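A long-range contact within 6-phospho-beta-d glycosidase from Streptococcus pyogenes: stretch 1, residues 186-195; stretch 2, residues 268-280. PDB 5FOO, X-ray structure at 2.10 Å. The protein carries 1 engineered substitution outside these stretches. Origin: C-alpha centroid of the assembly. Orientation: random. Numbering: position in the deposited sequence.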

# COMPACT_ATOMS: atom_id res chain seq x y z
N GLY A 186 14.97 13.95 9.55
CA GLY A 186 14.95 14.08 8.08
C GLY A 186 16.14 13.39 7.42
O GLY A 186 16.03 12.80 6.38
N LYS A 187 17.30 13.48 8.03
CA LYS A 187 18.49 12.88 7.46
C LYS A 187 18.30 11.37 7.35
O LYS A 187 18.66 10.75 6.35
CB LYS A 187 19.69 13.18 8.33
CG LYS A 187 20.98 12.76 7.70
CD LYS A 187 22.12 13.74 7.94
CE LYS A 187 23.19 13.46 6.88
NZ LYS A 187 24.54 13.88 7.33
N LYS A 188 17.74 10.80 8.40
CA LYS A 188 17.39 9.41 8.40
C LYS A 188 16.26 9.05 7.43
O LYS A 188 16.34 8.05 6.71
CB LYS A 188 17.07 8.93 9.80
CG LYS A 188 18.29 8.73 10.68
CD LYS A 188 17.84 8.18 12.03
CE LYS A 188 18.99 8.09 13.04
NZ LYS A 188 18.36 7.52 14.28
N ALA A 189 15.23 9.87 7.42
CA ALA A 189 14.15 9.68 6.47
C ALA A 189 14.66 9.54 5.03
O ALA A 189 14.24 8.67 4.31
CB ALA A 189 13.19 10.81 6.55
N VAL A 190 15.56 10.44 4.62
CA VAL A 190 16.06 10.49 3.28
C VAL A 190 16.88 9.22 2.99
O VAL A 190 16.81 8.65 1.89
CB VAL A 190 16.87 11.77 3.07
CG1 VAL A 190 17.59 11.77 1.75
CG2 VAL A 190 15.92 12.96 3.12
N GLN A 191 17.67 8.78 3.95
CA GLN A 191 18.47 7.60 3.73
C GLN A 191 17.53 6.36 3.66
O GLN A 191 17.71 5.52 2.79
CB GLN A 191 19.57 7.44 4.83
CG GLN A 191 20.48 6.25 4.62
CD GLN A 191 21.36 6.39 3.39
OE1 GLN A 191 22.08 7.38 3.27
NE2 GLN A 191 21.35 5.38 2.48
N VAL A 192 16.55 6.27 4.56
CA VAL A 192 15.52 5.24 4.49
C VAL A 192 14.83 5.17 3.12
O VAL A 192 14.65 4.06 2.60
CB VAL A 192 14.52 5.35 5.66
CG1 VAL A 192 13.26 4.51 5.49
CG2 VAL A 192 15.22 4.88 6.95
N ALA A 193 14.48 6.33 2.54
CA ALA A 193 13.89 6.38 1.22
C ALA A 193 14.82 5.77 0.16
O ALA A 193 14.39 4.93 -0.63
CB ALA A 193 13.51 7.78 0.86
N TYR A 194 16.10 6.17 0.16
CA TYR A 194 17.05 5.54 -0.76
C TYR A 194 17.13 4.01 -0.52
O TYR A 194 17.14 3.22 -1.47
CB TYR A 194 18.43 6.16 -0.64
CG TYR A 194 19.52 5.44 -1.40
CD1 TYR A 194 20.19 4.41 -0.84
CD2 TYR A 194 19.85 5.83 -2.69
CE1 TYR A 194 21.19 3.74 -1.55
CE2 TYR A 194 20.84 5.19 -3.42
CZ TYR A 194 21.50 4.13 -2.85
OH TYR A 194 22.43 3.53 -3.58
N ASN A 195 17.14 3.61 0.76
CA ASN A 195 17.34 2.22 1.09
C ASN A 195 16.13 1.37 0.66
O ASN A 195 16.30 0.26 0.17
CB ASN A 195 17.66 2.01 2.57
CG ASN A 195 19.06 2.47 2.96
OD1 ASN A 195 19.91 2.85 2.12
ND2 ASN A 195 19.31 2.44 4.25
N VAL A 268 18.16 19.41 -4.56
CA VAL A 268 17.61 19.97 -3.32
C VAL A 268 18.18 19.29 -2.08
O VAL A 268 18.60 19.96 -1.10
CB VAL A 268 16.07 19.99 -3.33
CG1 VAL A 268 15.48 20.42 -1.98
CG2 VAL A 268 15.55 20.87 -4.48
N LEU A 269 18.21 17.98 -2.10
CA LEU A 269 18.64 17.21 -0.93
C LEU A 269 20.10 17.52 -0.60
O LEU A 269 20.43 17.68 0.57
CB LEU A 269 18.47 15.69 -1.14
CG LEU A 269 17.01 15.25 -1.26
CD1 LEU A 269 17.04 13.77 -1.62
CD2 LEU A 269 16.22 15.48 0.03
N LYS A 270 20.91 17.64 -1.64
CA LYS A 270 22.35 17.96 -1.53
C LYS A 270 22.58 19.38 -1.01
O LYS A 270 23.37 19.57 -0.12
CB LYS A 270 22.95 17.82 -2.90
CG LYS A 270 24.45 17.80 -3.07
CD LYS A 270 24.63 17.93 -4.61
CE LYS A 270 25.93 17.42 -5.17
NZ LYS A 270 27.04 18.06 -4.42
N LYS A 271 21.84 20.33 -1.54
CA LYS A 271 21.89 21.68 -1.06
C LYS A 271 21.49 21.76 0.39
O LYS A 271 22.06 22.54 1.14
CB LYS A 271 21.00 22.58 -1.90
CG LYS A 271 20.86 24.02 -1.41
CD LYS A 271 19.80 24.82 -2.18
CE LYS A 271 18.36 24.28 -2.17
NZ LYS A 271 17.61 24.28 -0.88
N ASP A 272 20.53 20.94 0.81
CA ASP A 272 20.08 21.02 2.17
C ASP A 272 20.92 20.14 3.07
O ASP A 272 20.54 19.97 4.21
CB ASP A 272 18.59 20.61 2.34
CG ASP A 272 17.64 21.54 1.63
OD1 ASP A 272 18.08 22.62 1.27
OD2 ASP A 272 16.44 21.22 1.46
N GLY A 273 21.97 19.52 2.57
CA GLY A 273 22.80 18.67 3.42
C GLY A 273 22.26 17.33 3.86
O GLY A 273 22.74 16.80 4.84
N VAL A 274 21.24 16.77 3.19
CA VAL A 274 20.61 15.55 3.66
C VAL A 274 20.58 14.42 2.63
O VAL A 274 19.93 13.40 2.87
CB VAL A 274 19.16 15.82 4.19
CG1 VAL A 274 19.22 16.70 5.46
CG2 VAL A 274 18.26 16.43 3.12
N LEU A 275 21.29 14.58 1.53
CA LEU A 275 21.36 13.56 0.51
C LEU A 275 21.85 12.19 1.07
O LEU A 275 22.75 12.13 1.91
CB LEU A 275 22.24 14.00 -0.66
CG LEU A 275 22.29 13.07 -1.90
CD1 LEU A 275 20.96 13.06 -2.66
CD2 LEU A 275 23.43 13.49 -2.81
N TRP A 276 21.16 11.13 0.63
CA TRP A 276 21.49 9.75 0.98
C TRP A 276 22.91 9.43 0.60
O TRP A 276 23.50 10.05 -0.27
CB TRP A 276 20.54 8.73 0.27
CG TRP A 276 20.35 9.00 -1.21
CD1 TRP A 276 21.28 8.87 -2.21
CD2 TRP A 276 19.17 9.51 -1.81
NE1 TRP A 276 20.76 9.31 -3.39
CE2 TRP A 276 19.45 9.65 -3.20
CE3 TRP A 276 17.89 9.81 -1.32
CZ2 TRP A 276 18.49 10.04 -4.13
CZ3 TRP A 276 16.91 10.25 -2.25
CH2 TRP A 276 17.22 10.37 -3.63
N GLN A 277 23.43 8.43 1.27
CA GLN A 277 24.67 7.78 0.85
C GLN A 277 24.38 6.69 -0.19
O GLN A 277 23.65 5.73 0.10
CB GLN A 277 25.32 7.13 2.08
CG GLN A 277 26.05 8.10 2.97
CD GLN A 277 27.36 8.57 2.33
OE1 GLN A 277 28.22 7.75 1.98
NE2 GLN A 277 27.50 9.89 2.14
N SER A 278 25.02 6.76 -1.35
CA SER A 278 24.87 5.72 -2.33
C SER A 278 26.24 5.25 -2.80
O SER A 278 27.22 5.87 -2.49
CB SER A 278 24.07 6.32 -3.48
OG SER A 278 24.87 7.21 -4.21
N THR A 279 26.31 4.16 -3.54
CA THR A 279 27.53 3.78 -4.28
C THR A 279 27.22 3.66 -5.76
O THR A 279 26.06 3.47 -6.14
CB THR A 279 28.15 2.47 -3.78
OG1 THR A 279 27.35 1.36 -4.21
CG2 THR A 279 28.25 2.45 -2.23
N PRO A 280 28.26 3.79 -6.62
CA PRO A 280 27.99 3.57 -8.04
C PRO A 280 27.38 2.18 -8.38
O PRO A 280 26.56 2.08 -9.32
CB PRO A 280 29.37 3.78 -8.72
CG PRO A 280 30.20 4.50 -7.70
CD PRO A 280 29.69 4.04 -6.35
O HOH W 1 20.26 11.27 4.39

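A loop can be held against a helix by hydrogen bonds to its backbone when a side chain of the helix supplies the polar groups. The contact between residues 186-195 and 268-280 of this glycosidase illustrates the principle. The first stretch is helical throughout; the second leaves its own helix at Gly273, whose positive phi, favourable for glycine, belongs to a Schellman motif, and then runs on as a loop.

The polar anchor is Gln191. Its CA-to-CB bond points sideways, but chi1 near 180° (t) and chi2 near +60° (p) bring the amide to the loop, where it pairs with the backbone of Gln277. Gln277 N donates to Gln191 OE1 at 2.6 Å and nearly straight, while Gln191 NE2 returns a weak bond to Gln277 O at 3.3 Å. A primary amide suits this place because OE1 and one NE2 hydrogen face the same way, and so can meet both the N-H and the C=O of a single residue, Gln277. Its second amide hydrogen is also used: Gln191 NE2 donates to Asn195 OD1, one turn along the helix, at 2.9 Å. The side chain of Gln277 itself ends away from the helix, so it is the backbone of this exposed residue that makes the bonds.

A single water molecule donates to Lys187 O and to Val274 O, at 2.6 Å from its oxygen in each case, and so links two carbonyls across the gap.

Aromatic packing supplies much of the buried surface. Tyr194 and Trp276, both directed toward the opposite stretch, form an offset stack: the tyrosine ring and the five-membered indole ring have centroids 4.5 Å apart and planes inclined by 30°. Tyr194 CD2 lies over one face of the indole, 3.4 Å from Trp276 CD1. Gln277 O sits over a face of the phenol ring, 3.6 Å from Tyr194 CE1, and the hydroxyl reaches farther along the loop, with Tyr194 OH 3.2 Å from Ser278 CB.

The aliphatic contacts centre on Val190, which is buried and points toward the loop. Its CG1 meets Leu269 CD1 at 4.0 Å and Trp276 CE3 at 3.7 Å, and its CG2 lies 4.2 Å from Val274 CG2. A compact branched side chain can touch all three apolar neighbours without reaching far from the helix. At the exposed margin, the long Lys187 chain runs past the turn, with Lys187 CE 3.9 Å from Gly273 O. Together the two stretches bury 533 Å².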